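PDB 3TXY: isochorismatase family protein family from Burkholderia thailandensis, which is of unknown function but belongs to the isochorismatase family, and may be a hydrolase like its relatives. Local coordinates for residues L21-V26 and E87-P93; P29-Q33 and S158-W164; V39-A43 and A92-G96; V56-S62 and D101-H107. All blocks are in the same frame, centred on the assembly; numbering follows the deposited sequence.

Contact 1. Residues L21-V26 and E87-P93; sequences LQNGIV and EWSAFAP
The loop 21-22 leading into the weak helix 23-26 lies beside the end of helix 86-89 and the loop after it, bridged once, Gln22 to Phe91 (CA to CA 4.1 Å). Ala92 N gives to Leu21 O (3.1 Å) and Asn23 N to Ala90 O (2.9 Å). Gln22 O accepts from Ile25 N and Val26 N. Trp88 O takes Gly24 N (3.1 Å) and Gln22 NE2 (3.2 Å). Asn23 (chi1 m) donates through both its backbone N and its side-chain ND2, the latter to Glu87 O (3.0 Å). Position 24 suits glycine: a CB would clash with Trp88 CD1. A water links Gly24 O (2.8 Å) to Trp88 NE1 (3.1 Å), satisfying the indole NH (chi1 t). This backbone pairing fastens the loop leaving the C-terminal end of strand 14-19 to the connection between strands 56-61 and 102-106, a structural tie of the alpha/beta fold. Gln22 OE1 accepts from Thr61 N of strand 56-61; Leu21 and Val26 pack on helix 35-51 and Ile134 of strand 128-134.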
loop_
_atom_site.group_PDB
_atom_site.type_symbol
_atom_site.label_atom_id
_atom_site.label_comp_id
_atom_site.label_asym_id
_atom_site.label_seq_id
_atom_site.Cartn_x
_atom_site.Cartn_y
_atom_site.Cartn_z
ATOM N N LEU A 21 8.989 0.694 -16.044
ATOM C CA LEU A 21 9.136 1.321 -17.362
ATOM C C LEU A 21 9.749 0.306 -18.333
ATOM O O LEU A 21 10.873 0.461 -18.857
ATOM C CB LEU A 21 9.890 2.636 -17.253
ATOM C CG LEU A 21 9.234 3.674 -16.329
ATOM C CD1 LEU A 21 10.078 4.955 -16.306
ATOM C CD2 LEU A 21 7.808 4.000 -16.756
ATOM N N GLN A 22 8.952 -0.737 -18.550
ATOM C CA GLN A 22 9.301 -1.896 -19.343
ATOM C C GLN A 22 8.378 -2.012 -20.554
ATOM O O GLN A 22 7.240 -1.513 -20.543
ATOM C CB GLN A 22 9.243 -3.161 -18.480
ATOM C CG GLN A 22 7.857 -3.558 -17.992
ATOM C CD GLN A 22 7.927 -4.544 -16.847
ATOM O OE1 GLN A 22 8.414 -4.213 -15.788
ATOM N NE2 GLN A 22 7.472 -5.754 -17.073
ATOM N N ASN A 23 8.865 -2.676 -21.600
ATOM C CA ASN A 23 8.158 -2.724 -22.873
ATOM C C ASN A 23 6.674 -3.088 -22.745
ATOM O O ASN A 23 5.811 -2.483 -23.389
ATOM C CB ASN A 23 8.831 -3.728 -23.809
ATOM C CG ASN A 23 10.241 -3.319 -24.198
ATOM O OD1 ASN A 23 10.515 -2.137 -24.428
ATOM N ND2 ASN A 23 11.137 -4.305 -24.309
ATOM N N GLY A 24 6.369 -4.079 -21.914
ATOM C CA GLY A 24 5.005 -4.572 -21.803
ATOM C C GLY A 24 4.031 -3.653 -21.072
ATOM O O GLY A 24 2.829 -3.862 -21.114
ATOM N N ILE A 25 4.555 -2.654 -20.377
ATOM C CA ILE A 25 3.739 -1.760 -19.567
ATOM C C ILE A 25 3.711 -0.344 -20.165
ATOM O O ILE A 25 2.661 0.295 -20.179
ATOM C CB ILE A 25 4.218 -1.806 -18.090
ATOM C CG1 ILE A 25 3.961 -3.216 -17.527
ATOM C CG2 ILE A 25 3.524 -0.748 -17.222
ATOM C CD1 ILE A 25 4.673 -3.522 -16.207
ATOM N N VAL A 26 4.828 0.126 -20.710
ATOM C CA VAL A 26 4.834 1.467 -21.306
ATOM C C VAL A 26 3.913 1.590 -22.533
ATOM O O VAL A 26 3.548 2.699 -22.912
ATOM C CB VAL A 26 6.257 1.965 -21.636
ATOM C CG1 VAL A 26 7.114 1.974 -20.383
ATOM C CG2 VAL A 26 6.896 1.121 -22.738
ATOM N N GLU A 87 10.874 -10.028 -23.698
ATOM C CA GLU A 87 10.709 -8.625 -24.081
ATOM C C GLU A 87 9.695 -7.872 -23.216
ATOM O O GLU A 87 9.816 -6.663 -23.042
ATOM C CB GLU A 87 10.356 -8.492 -25.573
ATOM C CG GLU A 87 11.543 -8.745 -26.497
ATOM C CD GLU A 87 12.784 -7.950 -26.101
ATOM O OE1 GLU A 87 12.715 -6.705 -26.105
ATOM O OE2 GLU A 87 13.827 -8.568 -25.769
ATOM N N TRP A 88 8.730 -8.590 -22.643
ATOM C CA TRP A 88 7.726 -7.968 -21.809
ATOM C C TRP A 88 8.334 -7.245 -20.612
ATOM O O TRP A 88 7.870 -6.162 -20.238
ATOM C CB TRP A 88 6.690 -9.009 -21.385
ATOM C CG TRP A 88 5.608 -8.410 -20.528
ATOM C CD1 TRP A 88 4.451 -7.757 -20.938
ATOM C CD2 TRP A 88 5.540 -8.417 -19.061
ATOM N NE1 TRP A 88 3.718 -7.339 -19.854
ATOM C CE2 TRP A 88 4.311 -7.705 -18.703
ATOM C CE3 TRP A 88 6.350 -8.921 -18.045
ATOM C CZ2 TRP A 88 3.921 -7.534 -17.375
ATOM C CZ3 TRP A 88 5.971 -8.718 -16.718
ATOM C CH2 TRP A 88 4.781 -8.044 -16.389
ATOM N N SER A 89 9.389 -7.818 -20.035
ATOM C CA SER A 89 10.039 -7.248 -18.833
ATOM C C SER A 89 11.329 -6.456 -19.111
ATOM O O SER A 89 11.917 -5.889 -18.158
ATOM C CB SER A 89 10.335 -8.354 -17.813
ATOM O OG SER A 89 11.172 -9.362 -18.354
ATOM N N ALA A 90 11.762 -6.400 -20.378
ATOM C CA ALA A 90 12.929 -5.597 -20.783
ATOM C C ALA A 90 12.617 -4.102 -20.652
ATOM O O ALA A 90 11.513 -3.673 -20.956
ATOM C CB ALA A 90 13.345 -5.916 -22.232
ATOM N N PHE A 91 13.595 -3.305 -20.230
ATOM C CA PHE A 91 13.375 -1.859 -20.100
ATOM C C PHE A 91 13.155 -1.213 -21.463
ATOM O O PHE A 91 13.736 -1.634 -22.480
ATOM C CB PHE A 91 14.538 -1.184 -19.368
ATOM C CG PHE A 91 14.616 -1.545 -17.922
ATOM C CD1 PHE A 91 13.666 -1.068 -17.035
ATOM C CD2 PHE A 91 15.623 -2.370 -17.441
ATOM C CE1 PHE A 91 13.716 -1.415 -15.691
ATOM C CE2 PHE A 91 15.695 -2.700 -16.091
ATOM C CZ PHE A 91 14.731 -2.225 -15.222
ATOM N N ALA A 92 12.292 -0.206 -21.478
ATOM C CA ALA A 92 12.082 0.598 -22.678
ATOM C C ALA A 92 13.433 1.167 -23.131
ATOM O O ALA A 92 14.126 1.796 -22.337
ATOM C CB ALA A 92 11.115 1.727 -22.360
ATOM N N PRO A 93 13.825 0.952 -24.408
ATOM C CA PRO A 93 15.116 1.509 -24.870
ATOM C C PRO A 93 15.293 3.016 -24.604
ATOM O O PRO A 93 16.394 3.449 -24.263
ATOM C CB PRO A 93 15.116 1.217 -26.372
ATOM C CG PRO A 93 14.206 0.042 -26.533
ATOM C CD PRO A 93 13.166 0.142 -25.444
HETATM O O HOH W 1 1.397 -5.380 -19.277
#

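Contact 2. Residues P29-Q33 and S158-W164; sequences PMVPQ and SDAVSTW. Unlike the reference sequence in segment 29-33: Met30 (reference Val).
The loop 29-33 runs antiparallel to the chain around the end of strand 153-162, with one bridge. Val31 and Thr163 form a hydrogen-bonded pair, Val31 N to Thr163 O at 2.8 Å and Thr163 N to Val31 O at 2.9 Å, with their CA atoms 5.5 Å apart. Met30 and Val31 are extended, and the peptide before Pro32 is cis; proline most readily accepts such a bond, which lets the chain turn here and bring Gln33 over Ser162. Gln33 (chi1 p, chi2 m) is bent so that NE2 gives to Ser162 OG (3.0 Å) and to Ser158 O (3.3 Å), while a water donates to its OE1 (2.8 Å). Ser162 OG (chi1 m) donates a hydrogen bond to Gln33 O at 2.7 Å, so that one small hydroxyl both gives and receives. Met30 (p, t) lays CG 3.7 Å from Ser162 CB. Val31 (m) points away, its CG2 4.1 Å from Trp164 C. Thr163 (t) also points away, its OG1 bonded to Asn137, and Asp159 accepts from Ala186 N. Trp164 (p) makes a cation-pi contact with Lys179 of the second subunit, placing this junction beside the dimer interface. The reciprocal Gln33-Ser162 pair, added to two backbone bonds, implies a specific, mainly polar attachment of the loop to the strand end, in which apolar packing is secondary.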
loop_
_atom_site.group_PDB
_atom_site.type_symbol
_atom_site.label_atom_id
_atom_site.label_comp_id
_atom_site.label_asym_id
_atom_site.label_seq_id
_atom_site.Cartn_x
_atom_site.Cartn_y
_atom_site.Cartn_z
ATOM N N PRO A 29 -2.496 1.803 -22.462
ATOM C CA PRO A 29 -3.158 3.104 -22.482
ATOM C C PRO A 29 -3.132 3.723 -21.095
ATOM O O PRO A 29 -3.342 3.019 -20.112
ATOM C CB PRO A 29 -4.589 2.768 -22.925
ATOM C CG PRO A 29 -4.783 1.335 -22.506
ATOM C CD PRO A 29 -3.435 0.696 -22.719
ATOM N N MET A 30 -2.787 5.012 -21.010
ATOM C CA MET A 30 -2.670 5.661 -19.707
ATOM C C MET A 30 -2.726 7.172 -19.785
ATOM O O MET A 30 -2.475 7.780 -20.845
ATOM C CB MET A 30 -1.380 5.222 -19.010
ATOM C CG MET A 30 -0.098 5.707 -19.679
ATOM S SD MET A 30 1.354 4.934 -18.937
ATOM C CE MET A 30 1.284 3.332 -19.756
ATOM N N VAL A 31 -3.069 7.786 -18.660
ATOM C CA VAL A 31 -3.237 9.222 -18.590
ATOM C C VAL A 31 -2.632 9.720 -17.277
ATOM O O VAL A 31 -2.471 8.933 -16.334
ATOM C CB VAL A 31 -4.730 9.612 -18.679
ATOM C CG1 VAL A 31 -5.254 9.336 -20.098
ATOM C CG2 VAL A 31 -5.542 8.893 -17.608
ATOM N N PRO A 32 -2.337 11.031 -17.182
ATOM C CA PRO A 32 -2.555 12.141 -18.107
ATOM C C PRO A 32 -1.421 12.354 -19.118
ATOM O O PRO A 32 -1.484 13.274 -19.935
ATOM C CB PRO A 32 -2.672 13.339 -17.168
ATOM C CG PRO A 32 -1.711 13.001 -16.086
ATOM C CD PRO A 32 -1.820 11.511 -15.888
ATOM N N GLN A 33 -0.388 11.528 -19.046
ATOM C CA GLN A 33 0.610 11.488 -20.090
ATOM C C GLN A 33 0.907 10.042 -20.484
ATOM O O GLN A 33 0.677 9.115 -19.704
ATOM C CB GLN A 33 1.883 12.260 -19.677
ATOM C CG GLN A 33 2.504 11.847 -18.359
ATOM C CD GLN A 33 1.959 12.575 -17.139
ATOM O OE1 GLN A 33 1.805 13.805 -17.134
ATOM N NE2 GLN A 33 1.745 11.820 -16.065
ATOM N N SER A 158 4.415 14.115 -10.499
ATOM C CA SER A 158 3.087 14.114 -11.079
ATOM C C SER A 158 3.071 13.933 -12.595
ATOM O O SER A 158 2.193 13.236 -13.142
ATOM C CB SER A 158 2.326 15.394 -10.691
ATOM O OG SER A 158 3.014 16.541 -11.101
ATOM N N ASP A 159 4.047 14.530 -13.274
ATOM C CA ASP A 159 4.131 14.391 -14.728
ATOM C C ASP A 159 5.043 13.252 -15.171
ATOM O O ASP A 159 5.425 13.173 -16.345
ATOM C CB ASP A 159 4.480 15.729 -15.403
ATOM C CG ASP A 159 5.747 16.363 -14.883
ATOM O OD1 ASP A 159 6.265 15.970 -13.822
ATOM O OD2 ASP A 159 6.233 17.302 -15.569
ATOM N N ALA A 160 5.377 12.352 -14.236
ATOM C CA ALA A 160 6.064 11.114 -14.585
ATOM C C ALA A 160 5.462 9.900 -13.892
ATOM O O ALA A 160 6.154 8.899 -13.709
ATOM C CB ALA A 160 7.562 11.227 -14.293
ATOM N N VAL A 161 4.189 9.996 -13.510
ATOM C CA VAL A 161 3.370 8.854 -13.126
ATOM C C VAL A 161 2.052 8.927 -13.906
ATOM O O VAL A 161 1.449 10.008 -14.019
ATOM C CB VAL A 161 3.109 8.760 -11.596
ATOM C CG1 VAL A 161 4.432 8.598 -10.840
ATOM C CG2 VAL A 161 2.318 9.961 -11.049
ATOM N N SER A 162 1.619 7.783 -14.444
ATOM C CA SER A 162 0.356 7.701 -15.174
ATOM C C SER A 162 -0.412 6.447 -14.798
ATOM O O SER A 162 0.138 5.486 -14.245
ATOM C CB SER A 162 0.589 7.781 -16.686
ATOM O OG SER A 162 1.128 9.038 -17.037
ATOM N N THR A 163 -1.701 6.478 -15.088
ATOM C CA THR A 163 -2.605 5.415 -14.670
ATOM C C THR A 163 -3.805 5.318 -15.618
ATOM O O THR A 163 -3.771 5.881 -16.714
ATOM C CB THR A 163 -2.983 5.588 -13.179
ATOM O OG1 THR A 163 -3.662 4.425 -12.716
ATOM C CG2 THR A 163 -3.825 6.853 -12.905
ATOM N N TRP A 164 -4.839 4.575 -15.231
ATOM C CA TRP A 164 -5.885 4.196 -16.195
ATOM C C TRP A 164 -6.975 5.219 -16.400
ATOM O O TRP A 164 -7.779 5.094 -17.340
ATOM C CB TRP A 164 -6.527 2.863 -15.802
ATOM C CG TRP A 164 -7.222 2.929 -14.469
ATOM C CD1 TRP A 164 -8.488 3.425 -14.186
ATOM C CD2 TRP A 164 -6.671 2.541 -13.178
ATOM N NE1 TRP A 164 -8.757 3.346 -12.852
ATOM C CE2 TRP A 164 -7.710 2.823 -12.190
ATOM C CE3 TRP A 164 -5.476 1.977 -12.759
ATOM C CZ2 TRP A 164 -7.538 2.542 -10.858
ATOM C CZ3 TRP A 164 -5.316 1.710 -11.404
ATOM C CH2 TRP A 164 -6.317 1.999 -10.479
HETATM O O HOH W 2 0.590 15.508 -15.240
#

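Contact 3. Residues V39-A43 and A92-G96; sequences VAKTA and APALG
Residues 39-43 are one regular turn of helix 35-51, closed by Ala43 N to Val39 O at 3.0 Å. Facing it, 92-96 enters a single 3-10 turn at 93-95, in which Leu95 N bonds to Ala92 O (2.9 Å) and Gly96 N to Pro93 O (3.3 Å). Proline suits the first position of that turn, where no amide hydrogen is needed, and Gly96 leaves it with positive phi, a conformation glycine adopts easily. The backbones come nearest at Ala43 and Leu95, CA to CA 5.4 Å. The contact itself is apolar. Val39, chi1 t, points toward the turn: CG1 lies 3.8 Å from Ala94 CB and 4.1 Å from Leu95 CB, and CG2 4.1 Å from Ala92 CB. Leu95 (t, p) brings CD1 to 3.8 Å from Thr42 CG2. Thr42, chi1 m, offers that methyl while its OG1 bonds to Val38 O and Thr132 OG1, so its polar end is satisfied in a buried place. Ala43, being small, allows close approach, its CB 4.0 Å from both Ala94 O and Leu95 O. This is the packing of a connecting turn on the crossover helix of a beta-alpha-beta unit, here the helix joining strands 14-19 and 56-61 in a three-layer alpha/beta/alpha fold.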
loop_
_atom_site.group_PDB
_atom_site.type_symbol
_atom_site.label_atom_id
_atom_site.label_comp_id
_atom_site.label_asym_id
_atom_site.label_seq_id
_atom_site.Cartn_x
_atom_site.Cartn_y
_atom_site.Cartn_z
ATOM N N VAL A 39 8.466 7.702 -19.674
ATOM C CA VAL A 39 9.832 7.263 -19.961
ATOM C C VAL A 39 10.746 8.466 -20.202
ATOM O O VAL A 39 11.813 8.565 -19.608
ATOM C CB VAL A 39 9.881 6.283 -21.161
ATOM C CG1 VAL A 39 11.333 6.021 -21.594
ATOM C CG2 VAL A 39 9.187 4.974 -20.802
ATOM N N ALA A 40 10.308 9.403 -21.038
ATOM C CA ALA A 40 11.149 10.567 -21.388
ATOM C C ALA A 40 11.458 11.414 -20.165
ATOM O O ALA A 40 12.597 11.817 -19.938
ATOM C CB ALA A 40 10.463 11.423 -22.437
ATOM N N LYS A 41 10.423 11.680 -19.374
ATOM C CA LYS A 41 10.571 12.515 -18.182
ATOM C C LYS A 41 11.517 11.874 -17.193
ATOM O O LYS A 41 12.333 12.544 -16.544
ATOM C CB LYS A 41 9.223 12.646 -17.515
ATOM C CG LYS A 41 9.056 13.900 -16.732
ATOM C CD LYS A 41 8.599 14.997 -17.663
ATOM C CE LYS A 41 9.659 16.039 -17.827
ATOM N NZ LYS A 41 9.058 17.113 -18.668
ATOM N N THR A 42 11.394 10.557 -17.061
ATOM C CA THR A 42 12.216 9.802 -16.125
ATOM C C THR A 42 13.690 9.849 -16.551
ATOM O O THR A 42 14.574 10.053 -15.715
ATOM C CB THR A 42 11.731 8.343 -16.029
ATOM O OG1 THR A 42 10.400 8.326 -15.469
ATOM C CG2 THR A 42 12.652 7.529 -15.145
ATOM N N ALA A 43 13.942 9.679 -17.844
ATOM C CA ALA A 43 15.303 9.776 -18.364
ATOM C C ALA A 43 15.922 11.152 -18.070
ATOM O O ALA A 43 17.068 11.233 -17.636
ATOM C CB ALA A 43 15.330 9.474 -19.854
ATOM N N ALA A 92 12.292 -0.206 -21.478
ATOM C CA ALA A 92 12.082 0.598 -22.678
ATOM C C ALA A 92 13.433 1.167 -23.131
ATOM O O ALA A 92 14.126 1.796 -22.337
ATOM C CB ALA A 92 11.115 1.727 -22.360
ATOM N N PRO A 93 13.825 0.952 -24.408
ATOM C CA PRO A 93 15.116 1.509 -24.870
ATOM C C PRO A 93 15.293 3.016 -24.604
ATOM O O PRO A 93 16.394 3.449 -24.263
ATOM C CB PRO A 93 15.116 1.217 -26.372
ATOM C CG PRO A 93 14.206 0.042 -26.533
ATOM C CD PRO A 93 13.166 0.142 -25.444
ATOM N N ALA A 94 14.226 3.807 -24.720
ATOM C CA ALA A 94 14.338 5.250 -24.496
ATOM C C ALA A 94 14.612 5.615 -23.042
ATOM O O ALA A 94 14.937 6.756 -22.749
ATOM C CB ALA A 94 13.099 5.984 -25.006
ATOM N N LEU A 95 14.495 4.650 -22.130
ATOM C CA LEU A 95 14.770 4.915 -20.710
ATOM C C LEU A 95 16.252 5.132 -20.423
ATOM O O LEU A 95 16.594 5.745 -19.428
ATOM C CB LEU A 95 14.239 3.766 -19.850
ATOM C CG LEU A 95 14.135 4.008 -18.346
ATOM C CD1 LEU A 95 13.161 5.138 -18.034
ATOM C CD2 LEU A 95 13.683 2.708 -17.681
ATOM N N GLY A 96 17.121 4.629 -21.297
ATOM C CA GLY A 96 18.562 4.809 -21.168
ATOM C C GLY A 96 19.196 4.151 -19.962
ATOM O O GLY A 96 20.104 4.725 -19.347
#

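Contact 4. Residues V56-S62 and D101-H107; sequences VIFVHTS and DVVVTKH
Lys106 (p, t, t, p) carries NZ to Thr61 OG1 (2.8 Å) and to a salt bridge with Asp20; Gln108 O and Trp109 O also accept from it, and Thr61 OG1 bonds to Asp20. Asp20 and Lys106 are placed like those of the family's Asp-Lys-Cys triad, but this chain has no cysteine, so such catalysis cannot be assumed. His107 ND1 gives to Ser62 O (2.7 Å), and His60 (chi1 p) brings NE2 to Thr105 OG1 (2.8 Å). Strands 56-61 and 102-106, parallel at 25°, share a ladder: Val102 N to Val56 O (3.0 Å), Phe58 N to Val102 O (2.8 Å), Val104 N to Phe58 O (2.9 Å), His60 N to Val104 O (3.0 Å), Lys106 N to His60 O (2.9 Å), continued past the strand by Ser62 N to Lys106 O (3.0 Å). Beta-branched residues suit these strands; Ile57 CG2 meets Val104 CG2 (3.6 Å). Ile57 and Val102 meet helix 117-123; on the other face, Phe58 touches helix 35-51 and Leu95. Strand 14-19 flanks 56-61, leaving 102-106 outermost in this chain.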
loop_
_atom_site.group_PDB
_atom_site.type_symbol
_atom_site.label_atom_id
_atom_site.label_comp_id
_atom_site.label_asym_id
_atom_site.label_seq_id
_atom_site.Cartn_x
_atom_site.Cartn_y
_atom_site.Cartn_z
ATOM N N VAL A 56 20.336 6.048 -9.327
ATOM C CA VAL A 56 19.139 5.861 -10.138
ATOM C C VAL A 56 18.770 4.375 -10.118
ATOM O O VAL A 56 19.589 3.519 -10.441
ATOM C CB VAL A 56 19.348 6.339 -11.583
ATOM C CG1 VAL A 56 18.071 6.085 -12.400
ATOM C CG2 VAL A 56 19.736 7.815 -11.570
ATOM N N ILE A 57 17.535 4.099 -9.711
ATOM C CA ILE A 57 17.104 2.749 -9.453
ATOM C C ILE A 57 15.931 2.457 -10.341
ATOM O O ILE A 57 14.881 3.097 -10.227
ATOM C CB ILE A 57 16.696 2.532 -7.987
ATOM C CG1 ILE A 57 17.853 2.914 -7.056
ATOM C CG2 ILE A 57 16.288 1.081 -7.799
ATOM C CD1 ILE A 57 17.481 2.864 -5.593
ATOM N N PHE A 58 16.146 1.533 -11.271
ATOM C CA PHE A 58 15.121 1.142 -12.206
ATOM C C PHE A 58 14.531 -0.193 -11.826
ATOM O O PHE A 58 15.247 -1.209 -11.743
ATOM C CB PHE A 58 15.675 1.048 -13.617
ATOM C CG PHE A 58 16.120 2.365 -14.191
ATOM C CD1 PHE A 58 15.190 3.330 -14.546
ATOM C CD2 PHE A 58 17.462 2.633 -14.397
ATOM C CE1 PHE A 58 15.595 4.542 -15.099
ATOM C CE2 PHE A 58 17.865 3.827 -14.950
ATOM C CZ PHE A 58 16.928 4.795 -15.289
ATOM N N VAL A 59 13.212 -0.181 -11.640
ATOM C CA VAL A 59 12.469 -1.340 -11.191
ATOM C C VAL A 59 11.673 -1.939 -12.359
ATOM O O VAL A 59 10.983 -1.226 -13.090
ATOM C CB VAL A 59 11.494 -0.950 -10.059
ATOM C CG1 VAL A 59 10.632 -2.134 -9.626
ATOM C CG2 VAL A 59 12.243 -0.360 -8.867
ATOM N N HIS A 60 11.726 -3.249 -12.511
ATOM C CA HIS A 60 10.870 -3.916 -13.475
ATOM C C HIS A 60 10.287 -5.140 -12.843
ATOM O O HIS A 60 10.797 -5.629 -11.839
ATOM C CB HIS A 60 11.606 -4.234 -14.790
ATOM C CG HIS A 60 12.682 -5.262 -14.656
ATOM N ND1 HIS A 60 12.876 -6.219 -15.583
ATOM C CD2 HIS A 60 13.640 -5.470 -13.675
ATOM C CE1 HIS A 60 13.897 -7.006 -15.208
ATOM N NE2 HIS A 60 14.369 -6.552 -14.050
ATOM N N THR A 61 9.189 -5.600 -13.426
ATOM C CA THR A 61 8.468 -6.779 -12.983
ATOM C C THR A 61 8.767 -7.929 -13.924
ATOM O O THR A 61 8.708 -7.790 -15.152
ATOM C CB THR A 61 6.960 -6.517 -12.994
ATOM O OG1 THR A 61 6.689 -5.371 -12.189
ATOM C CG2 THR A 61 6.164 -7.724 -12.484
ATOM N N SER A 62 9.076 -9.077 -13.344
ATOM C CA SER A 62 9.301 -10.280 -14.108
ATOM C C SER A 62 8.708 -11.473 -13.373
ATOM O O SER A 62 8.718 -11.508 -12.167
ATOM C CB SER A 62 10.786 -10.536 -14.293
ATOM O OG SER A 62 10.994 -11.702 -15.067
ATOM N N ASP A 101 23.636 1.569 -13.273
ATOM C CA ASP A 101 22.388 1.905 -12.644
ATOM C C ASP A 101 21.950 0.717 -11.823
ATOM O O ASP A 101 22.324 -0.415 -12.102
ATOM C CB ASP A 101 21.342 2.244 -13.704
ATOM C CG ASP A 101 21.612 3.580 -14.370
ATOM O OD1 ASP A 101 22.269 4.446 -13.743
ATOM O OD2 ASP A 101 21.161 3.767 -15.519
ATOM N N VAL A 102 21.143 0.972 -10.814
ATOM C CA VAL A 102 20.668 -0.108 -9.981
ATOM C C VAL A 102 19.436 -0.666 -10.647
ATOM O O VAL A 102 18.543 0.089 -10.972
ATOM C CB VAL A 102 20.344 0.410 -8.589
ATOM C CG1 VAL A 102 19.863 -0.733 -7.690
ATOM C CG2 VAL A 102 21.573 1.089 -8.012
ATOM N N VAL A 103 19.422 -1.977 -10.896
ATOM C CA VAL A 103 18.240 -2.661 -11.455
ATOM C C VAL A 103 17.622 -3.561 -10.380
ATOM O O VAL A 103 18.293 -4.439 -9.839
ATOM C CB VAL A 103 18.584 -3.492 -12.723
ATOM C CG1 VAL A 103 17.386 -4.349 -13.154
ATOM C CG2 VAL A 103 19.009 -2.576 -13.862
ATOM N N VAL A 104 16.351 -3.310 -10.071
ATOM C CA VAL A 104 15.596 -4.079 -9.078
ATOM C C VAL A 104 14.508 -4.839 -9.798
ATOM O O VAL A 104 13.769 -4.255 -10.595
ATOM C CB VAL A 104 14.956 -3.151 -8.039
ATOM C CG1 VAL A 104 13.971 -3.933 -7.142
ATOM C CG2 VAL A 104 16.045 -2.429 -7.247
ATOM N N THR A 105 14.396 -6.129 -9.502
ATOM C CA THR A 105 13.396 -6.985 -10.147
ATOM C C THR A 105 12.352 -7.405 -9.133
ATOM O O THR A 105 12.685 -7.960 -8.090
ATOM C CB THR A 105 14.037 -8.237 -10.758
ATOM O OG1 THR A 105 15.067 -7.838 -11.656
ATOM C CG2 THR A 105 12.999 -9.081 -11.518
ATOM N N LYS A 106 11.090 -7.116 -9.425
ATOM C CA LYS A 106 10.000 -7.465 -8.500
ATOM C C LYS A 106 9.026 -8.445 -9.145
ATOM O O LYS A 106 9.020 -8.622 -10.375
ATOM C CB LYS A 106 9.270 -6.195 -8.012
ATOM C CG LYS A 106 8.491 -5.430 -9.075
ATOM C CD LYS A 106 7.847 -4.165 -8.519
ATOM C CE LYS A 106 7.191 -3.326 -9.614
ATOM N NZ LYS A 106 5.817 -3.810 -9.978
ATOM N N HIS A 107 8.194 -9.059 -8.307
ATOM C CA HIS A 107 7.225 -10.086 -8.732
ATOM C C HIS A 107 5.801 -9.789 -8.307
ATOM O O HIS A 107 4.989 -10.713 -8.193
ATOM C CB HIS A 107 7.599 -11.467 -8.171
ATOM C CG HIS A 107 9.040 -11.869 -8.388
ATOM N ND1 HIS A 107 9.594 -11.976 -9.619
ATOM C CD2 HIS A 107 10.020 -12.281 -7.475
ATOM C CE1 HIS A 107 10.878 -12.382 -9.493
ATOM N NE2 HIS A 107 11.126 -12.588 -8.180
HETATM O O HOH W 3 22.848 5.199 -10.542
#

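In the fold
From the N terminus, the chain leaves strand 14-19 and passes in turn the first partners of contacts 1, 2, 3 and 4. Contact 1 closes first (87-93), contact 3 next (92-96), then contact 4 (101-107), crossing both. Contact 2 closes last (158-164), enclosing contacts 3 and 4 and crossing contact 1. Contact 3 shares Ala92 with contact 1, where it packs on both Val26 and Val39, and Leu95 reaches Phe58 of contact 4. Contacts 1, 3 and 4 join the loop after strand 14-19, helix 35-51, the 87-96 connection and the 102-106 edge of the sheet; contact 2, on the opposite side of the chain's centre from contact 4, ties the 29-33 loop to the end of strand 153-162.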